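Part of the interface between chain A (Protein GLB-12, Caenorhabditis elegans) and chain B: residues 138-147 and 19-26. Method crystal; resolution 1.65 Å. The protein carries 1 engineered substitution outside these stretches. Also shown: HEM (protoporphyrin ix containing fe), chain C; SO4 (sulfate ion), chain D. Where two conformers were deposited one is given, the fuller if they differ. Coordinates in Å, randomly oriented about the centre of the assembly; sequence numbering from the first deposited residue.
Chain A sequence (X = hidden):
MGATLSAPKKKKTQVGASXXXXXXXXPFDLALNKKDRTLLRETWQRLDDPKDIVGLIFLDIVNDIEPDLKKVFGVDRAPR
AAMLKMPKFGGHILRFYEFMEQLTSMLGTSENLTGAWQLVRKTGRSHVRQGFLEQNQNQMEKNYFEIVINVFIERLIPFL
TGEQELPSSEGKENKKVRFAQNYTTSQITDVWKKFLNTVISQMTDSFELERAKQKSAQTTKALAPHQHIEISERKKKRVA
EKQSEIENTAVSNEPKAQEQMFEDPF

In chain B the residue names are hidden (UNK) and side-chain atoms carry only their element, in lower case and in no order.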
# COMPACT_ATOMS: atom_id res chain seq x y z
N ASN A 138 -14.07 -10.46 -4.68
CA ASN A 138 -14.30 -9.64 -5.86
C ASN A 138 -14.34 -8.16 -5.51
O ASN A 138 -15.33 -7.65 -4.98
CB ASN A 138 -15.62 -10.07 -6.53
CG ASN A 138 -15.89 -9.37 -7.85
OD1 ASN A 138 -16.81 -9.76 -8.60
ND2 ASN A 138 -15.10 -8.36 -8.16
N GLN A 139 -13.25 -7.45 -5.83
CA GLN A 139 -13.13 -6.01 -5.57
C GLN A 139 -14.22 -5.10 -6.23
O GLN A 139 -14.41 -3.94 -5.84
CB GLN A 139 -11.72 -5.54 -5.98
CG GLN A 139 -10.56 -6.42 -5.41
CD GLN A 139 -9.19 -5.79 -5.67
OE1 GLN A 139 -8.26 -6.43 -6.18
NE2 GLN A 139 -9.07 -4.54 -5.31
N MET A 140 -14.91 -5.64 -7.24
CA MET A 140 -16.00 -4.93 -7.93
C MET A 140 -17.32 -5.00 -7.13
O MET A 140 -18.23 -4.17 -7.32
CB MET A 140 -16.12 -5.41 -9.39
CG MET A 140 -15.06 -4.87 -10.31
SD MET A 140 -14.83 -3.08 -10.15
CE MET A 140 -16.31 -2.41 -10.93
N GLU A 141 -17.42 -6.00 -6.26
CA GLU A 141 -18.66 -6.44 -5.65
C GLU A 141 -18.65 -6.71 -4.14
O GLU A 141 -19.28 -5.99 -3.38
CB GLU A 141 -19.09 -7.74 -6.33
CG GLU A 141 -20.36 -8.39 -5.85
CD GLU A 141 -20.89 -9.43 -6.85
OE1 GLU A 141 -20.24 -9.62 -7.92
OE2 GLU A 141 -21.94 -10.04 -6.57
N LYS A 142 -17.96 -7.76 -3.70
CA LYS A 142 -17.69 -7.95 -2.27
C LYS A 142 -16.23 -8.27 -2.06
O LYS A 142 -15.72 -9.26 -2.57
CB LYS A 142 -18.54 -9.05 -1.64
CG LYS A 142 -20.03 -8.60 -1.38
CD LYS A 142 -20.81 -9.73 -0.70
CE LYS A 142 -22.02 -9.22 0.10
NZ LYS A 142 -22.90 -8.36 -0.71
N ASN A 143 -15.59 -7.45 -1.25
CA ASN A 143 -14.25 -7.79 -0.75
C ASN A 143 -14.41 -8.29 0.69
O ASN A 143 -14.67 -7.51 1.58
CB ASN A 143 -13.37 -6.53 -0.81
CG ASN A 143 -11.99 -6.76 -0.26
OD1 ASN A 143 -11.77 -7.68 0.54
ND2 ASN A 143 -11.03 -5.96 -0.72
N TYR A 144 -14.29 -9.60 0.90
CA TYR A 144 -14.59 -10.20 2.21
C TYR A 144 -13.55 -9.83 3.27
O TYR A 144 -13.87 -9.81 4.44
CB TYR A 144 -14.77 -11.74 2.10
CG TYR A 144 -16.01 -12.10 1.32
CD1 TYR A 144 -17.25 -12.17 1.94
CD2 TYR A 144 -15.93 -12.31 -0.06
CE1 TYR A 144 -18.39 -12.49 1.21
CE2 TYR A 144 -17.07 -12.61 -0.79
CZ TYR A 144 -18.27 -12.69 -0.15
OH TYR A 144 -19.39 -12.99 -0.90
N PHE A 145 -12.31 -9.51 2.88
CA PHE A 145 -11.36 -9.05 3.86
C PHE A 145 -11.78 -7.69 4.37
O PHE A 145 -11.70 -7.40 5.58
CB PHE A 145 -9.96 -8.94 3.24
CG PHE A 145 -9.47 -10.24 2.67
CD1 PHE A 145 -9.50 -11.40 3.45
CD2 PHE A 145 -9.08 -10.31 1.32
CE1 PHE A 145 -9.05 -12.62 2.89
CE2 PHE A 145 -8.65 -11.51 0.78
CZ PHE A 145 -8.64 -12.66 1.56
N GLU A 146 -12.27 -6.85 3.44
CA GLU A 146 -12.77 -5.56 3.81
C GLU A 146 -14.05 -5.67 4.70
O GLU A 146 -14.18 -4.99 5.71
CB GLU A 146 -13.03 -4.75 2.54
CG GLU A 146 -13.54 -3.37 2.82
CD GLU A 146 -13.82 -2.66 1.53
OE1 GLU A 146 -14.87 -2.94 0.92
OE2 GLU A 146 -12.99 -1.83 1.09
N ILE A 147 -14.95 -6.59 4.34
CA ILE A 147 -16.19 -6.75 5.09
C ILE A 147 -15.85 -7.13 6.55
O ILE A 147 -16.37 -6.56 7.51
CB ILE A 147 -17.06 -7.83 4.42
CG1 ILE A 147 -17.67 -7.27 3.12
CG2 ILE A 147 -18.18 -8.33 5.42
CD1 ILE A 147 -18.26 -8.27 2.15
N UNK B 19 -9.11 -2.81 -7.57
CA UNK B 19 -9.61 -1.59 -6.86
C UNK B 19 -10.27 -0.68 -7.84
O UNK B 19 -9.72 -0.38 -8.91
c UNK B 19 -6.82 -3.21 -2.17
c UNK B 19 -7.92 -2.99 -1.38
n UNK B 19 -5.89 -2.74 -4.46
c UNK B 19 -8.45 -0.79 -6.25
c UNK B 19 -7.61 -1.58 -5.32
c UNK B 19 -7.94 -1.95 -3.98
c UNK B 19 -6.36 -2.06 -5.56
c UNK B 19 -9.05 -1.73 -3.14
c UNK B 19 -6.84 -2.69 -3.47
c UNK B 19 -9.03 -2.27 -1.86
N UNK B 20 -11.42 -0.16 -7.45
CA UNK B 20 -12.08 0.89 -8.22
C UNK B 20 -11.27 2.17 -8.16
O UNK B 20 -11.07 2.84 -9.19
c UNK B 20 -14.35 -0.11 -7.97
c UNK B 20 -13.50 1.12 -7.68
c UNK B 20 -14.13 2.37 -8.28
N UNK B 21 -10.76 2.47 -6.96
CA UNK B 21 -10.01 3.71 -6.69
C UNK B 21 -10.55 4.59 -5.57
O UNK B 21 -9.82 5.41 -4.98
N UNK B 22 -11.85 4.43 -5.28
CA UNK B 22 -12.48 5.25 -4.26
C UNK B 22 -12.48 4.64 -2.88
O UNK B 22 -13.04 5.22 -1.94
c UNK B 22 -13.92 5.65 -4.68
n UNK B 22 -16.13 4.76 -4.92
o UNK B 22 -14.40 3.31 -4.78
c UNK B 22 -14.83 4.47 -4.80
N UNK B 23 -11.80 3.50 -2.72
CA UNK B 23 -11.85 2.80 -1.44
C UNK B 23 -11.09 3.52 -0.30
O UNK B 23 -10.16 4.28 -0.54
o UNK B 23 -11.09 1.42 -4.45
o UNK B 23 -12.18 -0.50 -4.76
c UNK B 23 -11.27 1.37 -1.61
c UNK B 23 -11.77 0.45 -4.01
c UNK B 23 -12.12 0.40 -2.52
N UNK B 24 -11.47 3.21 0.94
CA UNK B 24 -10.81 3.79 2.10
C UNK B 24 -9.38 3.25 2.30
O UNK B 24 -8.63 3.80 3.10
c UNK B 24 -11.65 3.55 3.38
o UNK B 24 -11.87 2.18 3.54
N UNK B 25 -8.99 2.22 1.56
CA UNK B 25 -7.68 1.61 1.77
C UNK B 25 -6.62 2.27 0.90
O UNK B 25 -5.49 1.82 0.85
c UNK B 25 -7.72 0.11 1.50
o UNK B 25 -10.48 -0.10 0.98
c UNK B 25 -8.67 -0.62 2.45
o UNK B 25 -10.83 -1.64 2.40
c UNK B 25 -10.09 -0.79 1.89
N UNK B 26 -6.99 3.37 0.26
CA UNK B 26 -6.06 4.08 -0.68
C UNK B 26 -4.77 4.47 0.06
O UNK B 26 -4.82 5.22 1.01
c UNK B 26 -6.11 6.22 -2.06
n UNK B 26 -6.90 7.01 -2.78
o UNK B 26 -4.87 6.24 -2.16
c UNK B 26 -6.82 5.37 -1.07
CHA HEM C . -7.50 -19.31 7.87
CHB HEM C . -6.75 -14.72 9.23
CHC HEM C . -10.54 -13.32 6.62
CHD HEM C . -11.74 -17.94 5.94
C1A HEM C . -6.96 -18.19 8.40
C2A HEM C . -5.70 -18.13 9.12
C3A HEM C . -5.52 -16.85 9.48
C4A HEM C . -6.65 -16.08 9.02
CMA HEM C . -4.35 -16.22 10.28
CAA HEM C . -4.76 -19.35 9.36
CBA HEM C . -3.39 -19.15 8.69
CGA HEM C . -3.63 -19.05 7.25
O1A HEM C . -4.36 -19.92 6.70
O2A HEM C . -3.11 -18.06 6.68
C1B HEM C . -7.69 -13.97 8.57
C2B HEM C . -7.70 -12.52 8.53
C3B HEM C . -8.72 -12.14 7.81
C4B HEM C . -9.42 -13.33 7.38
CMB HEM C . -6.66 -11.60 9.19
CAB HEM C . -9.07 -10.66 7.49
CBB HEM C . -10.29 -10.35 7.14
C1C HEM C . -11.18 -14.44 6.20
C2C HEM C . -12.39 -14.46 5.42
C3C HEM C . -12.72 -15.72 5.22
C4C HEM C . -11.76 -16.56 5.90
CMC HEM C . -13.12 -13.20 4.90
CAC HEM C . -13.97 -16.18 4.43
CBC HEM C . -13.92 -17.38 3.88
C1D HEM C . -10.76 -18.71 6.46
C2D HEM C . -10.84 -20.13 6.62
C3D HEM C . -9.53 -20.55 7.21
C4D HEM C . -8.77 -19.34 7.35
CMD HEM C . -12.02 -21.08 6.28
CAD HEM C . -9.11 -21.97 7.62
CBD HEM C . -9.26 -22.05 9.15
CGD HEM C . -10.70 -22.01 9.66
O1D HEM C . -11.66 -22.34 8.93
O2D HEM C . -10.87 -21.67 10.83
NA HEM C . -7.54 -16.91 8.36
NB HEM C . -8.77 -14.47 7.85
NC HEM C . -10.83 -15.75 6.47
ND HEM C . -9.52 -18.27 6.91
FE HEM C . -9.16 -16.37 7.42
S SO4 D . -5.97 -2.61 -10.29
O1 SO4 D . -5.57 -3.83 -9.57
O2 SO4 D . -4.77 -2.06 -10.88
O3 SO4 D . -6.94 -2.95 -11.32
O4 SO4 D . -6.58 -1.62 -9.39
O HOH W 1 -13.10 -2.82 -3.85
O HOH W 2 -13.51 0.83 0.80

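Position 19 carries one carbon and then fused five- and six-membered rings holding eight carbons and one nitrogen. Its CA-to-CB bond points away from chain A, yet the ring plane swings back beneath the side chain of Q139(A), whose NE2 sits over one ring face. Fused rings with a single nitrogen mean tryptophan, W19(B). The NE2 of Q139(A) lies 3.1 Å from CD2 of W19(B) and 2.8 Å from its backbone N; the glutamine amide is probably turned over in the model, so its partner there stays open. Farther along the ring, CZ3 of W19(B) comes 4.3 Å from ND2 of N143(A).

Position 20 has three carbons, one carrying the other two, with no polar atom: a small beta-branched side chain, V20(B). Its CG2 rests 3.7 Å from SD of M140(A), whose flexible side chain starts sideways but brings its end nearer.

Position 21 has no side-chain atoms and is G21(B). Its phi of 124° explains the absence better than chain A does, since a CB would jam against the preceding carbonyl oxygen.

Position 22 has two carbons, the second bearing one oxygen and one nitrogen, and does not reach chain A. The short amide is asparagine, N22(B).

Position 23 shows three carbons ending in two oxygens, directed toward chain A. The carboxylate of E23(B) turns back on its own loop: OE2 accepts from V20(B) N at 2.8 Å and OE1 from G21(B) N at 2.7 Å. Water 1 donates to OE2 of E23(B) at 2.7 Å and to O of Q139(A) at 2.6 Å.

Position 24 has one carbon and one oxygen, makes no direct contact with chain A, and is serine, S24(B). Its backbone N donates to water 2 at 3.1 Å.

Position 25 repeats three carbons and two oxygens, again pointing toward chain A. This is E25(B), and its OE2 lies 2.5 Å from OE2 of E146(A), so close that an acid group probably holds a proton and donates it.

Position 26 has two carbons, then one oxygen and one nitrogen, out of reach of chain A. N26(B) caps a helix beginning just past the stretch.

The contact joins a packed end to a polar one. Q139(A) covers the indole while M140(A) meets V20(B); at the other end, two acids approach and water 2 donates to OE2 of E146(A) at 2.7 Å. The design rule is preorganisation: E23(B) ties up its loop, and N143(A) caps the helix carrying E146(A), its OD1 accepting from E146(A) N at 3.1 Å.

Chain B 19-26: WVGNESEN
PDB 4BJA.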